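Local structure of transcriptional regulator AcuR (Rhodobacter sphaeroides 2.4.1, 3BRU) at residues A[51-56]-A[65-70]. The protein represses transcription of its own operon, probably by binding two operator sequences in the promoter. Sequence-based numbering, arbitrary orientation.
Sequences VGVDEI and GSFYHY
Phe67 and Val53 show how two short helices can meet chiefly through one aromatic ring and one branched aliphatic side chain. Along 65-70, Phe67 makes the principal contact. Its CG stands anti to the backbone N (chi1 -178°), which carries the buried ring away from its own helix toward 51-56. There Val53 CG1 sits over the ring centre, 4.1 Å from the centroid of the Phe67 ring and 4° off its normal, a CH-pi contact. The other methyl, Val53 CG2, lies on the same side of the ring, out over the rim, 4.1 Å from Phe67 CZ, so a single phenylalanine engages both branches. Phe77 of helix 74-97 packs edge-to-face with the same ring, and Phe71 also meets it.

Tyr68 comes next and adds a lesser contact at the exposed border. Its chain reaches alongside Phe67, whose CD2 lies over the centre of the tyrosine ring, and ends with Tyr68 OH 4.4 Å from Val53 CG1. On the helix of 51-56, which starts after Gly52 at the N-cap, Ile56 turns its end away from 65-70 and packs on Leu35, His42 and Phe77, tying this helix to helices 31-45 and 74-97. The contact across the segments is essentially apolar, methyls on a ring with the tyrosine hydroxyl only at the border, and Val53 CA and Phe67 CA are 8.7 Å apart. Two short helices, 53-60 and 64-70, linked by a tight turn and packed through facing side chains, are characteristic of the helix-turn-helix predicted here as the DNA-binding motif of this TetR-family repressor.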
loop_
_atom_site.group_PDB
_atom_site.type_symbol
_atom_site.label_atom_id
_atom_site.label_comp_id
_atom_site.label_asym_id
_atom_site.label_seq_id
_atom_site.Cartn_x
_atom_site.Cartn_y
_atom_site.Cartn_z
ATOM N N VAL A 51 -9.612 14.269 5.180
ATOM C CA VAL A 51 -9.420 15.180 6.276
ATOM C C VAL A 51 -9.423 16.619 5.784
ATOM O O VAL A 51 -8.549 17.012 5.004
ATOM C CB VAL A 51 -8.108 14.845 7.023
ATOM C CG1 VAL A 51 -7.848 15.839 8.119
ATOM C CG2 VAL A 51 -8.190 13.430 7.597
ATOM N N GLY A 52 -10.398 17.407 6.245
ATOM C CA GLY A 52 -10.465 18.817 5.893
ATOM C C GLY A 52 -9.727 19.697 6.900
ATOM O O GLY A 52 -9.382 19.253 8.006
ATOM N N VAL A 53 -9.516 20.949 6.520
ATOM C CA VAL A 53 -8.866 21.929 7.368
ATOM C C VAL A 53 -9.616 22.179 8.676
ATOM O O VAL A 53 -8.987 22.317 9.727
ATOM C CB VAL A 53 -8.627 23.260 6.598
ATOM C CG1 VAL A 53 -8.150 24.404 7.522
ATOM C CG2 VAL A 53 -7.650 23.032 5.455
ATOM N N ASP A 54 -10.943 22.247 8.631
ATOM C CA ASP A 54 -11.691 22.480 9.857
ATOM C C ASP A 54 -11.469 21.394 10.891
ATOM O O ASP A 54 -11.368 21.688 12.070
ATOM C CB ASP A 54 -13.187 22.600 9.603
ATOM C CG ASP A 54 -13.564 23.877 8.888
ATOM O OD1 ASP A 54 -12.744 24.836 8.839
ATOM O OD2 ASP A 54 -14.718 23.922 8.371
ATOM N N GLU A 55 -11.412 20.144 10.458
ATOM C CA GLU A 55 -11.115 19.031 11.374
ATOM C C GLU A 55 -9.723 19.184 12.027
ATOM O O GLU A 55 -9.576 18.986 13.217
ATOM C CB GLU A 55 -11.284 17.687 10.640
ATOM C CG GLU A 55 -10.683 16.450 11.320
ATOM C CD GLU A 55 -10.950 15.116 10.543
ATOM O OE1 GLU A 55 -11.870 15.059 9.668
ATOM O OE2 GLU A 55 -10.251 14.101 10.841
ATOM N N ILE A 56 -8.721 19.556 11.234
ATOM C CA ILE A 56 -7.367 19.858 11.746
ATOM C C ILE A 56 -7.401 20.981 12.790
ATOM O O ILE A 56 -6.785 20.840 13.854
ATOM C CB ILE A 56 -6.350 20.243 10.602
ATOM C CG1 ILE A 56 -6.092 19.061 9.645
ATOM C CG2 ILE A 56 -5.040 20.855 11.147
ATOM C CD1 ILE A 56 -5.800 17.754 10.314
ATOM N N GLY A 65 -6.966 31.927 11.330
ATOM C CA GLY A 65 -5.986 32.931 10.999
ATOM C C GLY A 65 -4.568 32.470 11.262
ATOM O O GLY A 65 -3.646 32.957 10.603
ATOM N N SER A 66 -4.395 31.551 12.223
ATOM C CA SER A 66 -3.075 30.966 12.532
ATOM C C SER A 66 -2.646 29.906 11.509
ATOM O O SER A 66 -1.477 29.812 11.161
ATOM C CB SER A 66 -3.032 30.364 13.931
ATOM O OG SER A 66 -3.270 31.355 14.891
ATOM N N PHE A 67 -3.601 29.111 11.046
ATOM C CA PHE A 67 -3.360 28.211 9.954
ATOM C C PHE A 67 -2.878 28.985 8.719
ATOM O O PHE A 67 -1.883 28.607 8.099
ATOM C CB PHE A 67 -4.616 27.383 9.642
ATOM C CG PHE A 67 -4.409 26.398 8.547
ATOM C CD1 PHE A 67 -3.961 25.117 8.829
ATOM C CD2 PHE A 67 -4.600 26.769 7.214
ATOM C CE1 PHE A 67 -3.749 24.196 7.807
ATOM C CE2 PHE A 67 -4.374 25.844 6.157
ATOM C CZ PHE A 67 -3.940 24.567 6.457
ATOM N N TYR A 68 -3.563 30.071 8.362
ATOM C CA TYR A 68 -3.200 30.798 7.116
ATOM C C TYR A 68 -1.982 31.683 7.252
ATOM O O TYR A 68 -1.396 32.082 6.262
ATOM C CB TYR A 68 -4.400 31.492 6.438
ATOM C CG TYR A 68 -5.343 30.453 5.867
ATOM C CD1 TYR A 68 -4.945 29.625 4.802
ATOM C CD2 TYR A 68 -6.596 30.230 6.446
ATOM C CE1 TYR A 68 -5.788 28.635 4.311
ATOM C CE2 TYR A 68 -7.453 29.247 5.962
ATOM C CZ TYR A 68 -7.055 28.457 4.892
ATOM O OH TYR A 68 -7.929 27.489 4.420
ATOM N N HIS A 69 -1.570 31.931 8.487
ATOM C CA HIS A 69 -0.305 32.578 8.752
ATOM C C HIS A 69 0.851 31.741 8.215
ATOM O O HIS A 69 1.800 32.274 7.637
ATOM C CB HIS A 69 -0.134 32.775 10.257
ATOM C CG HIS A 69 1.131 33.490 10.631
ATOM N ND1 HIS A 69 1.332 34.831 10.369
ATOM C CD2 HIS A 69 2.258 33.054 11.248
ATOM C CE1 HIS A 69 2.523 35.194 10.819
ATOM N NE2 HIS A 69 3.106 34.133 11.353
ATOM N N TYR A 70 0.758 30.426 8.409
ATOM C CA TYR A 70 1.822 29.503 8.110
ATOM C C TYR A 70 1.656 28.820 6.763
ATOM O O TYR A 70 2.643 28.517 6.113
ATOM C CB TYR A 70 1.912 28.459 9.230
ATOM C CG TYR A 70 2.448 29.013 10.545
ATOM C CD1 TYR A 70 3.788 29.413 10.671
ATOM C CD2 TYR A 70 1.620 29.152 11.661
ATOM C CE1 TYR A 70 4.288 29.921 11.889
ATOM C CE2 TYR A 70 2.099 29.676 12.863
ATOM C CZ TYR A 70 3.436 30.046 12.974
ATOM O OH TYR A 70 3.913 30.540 14.153
#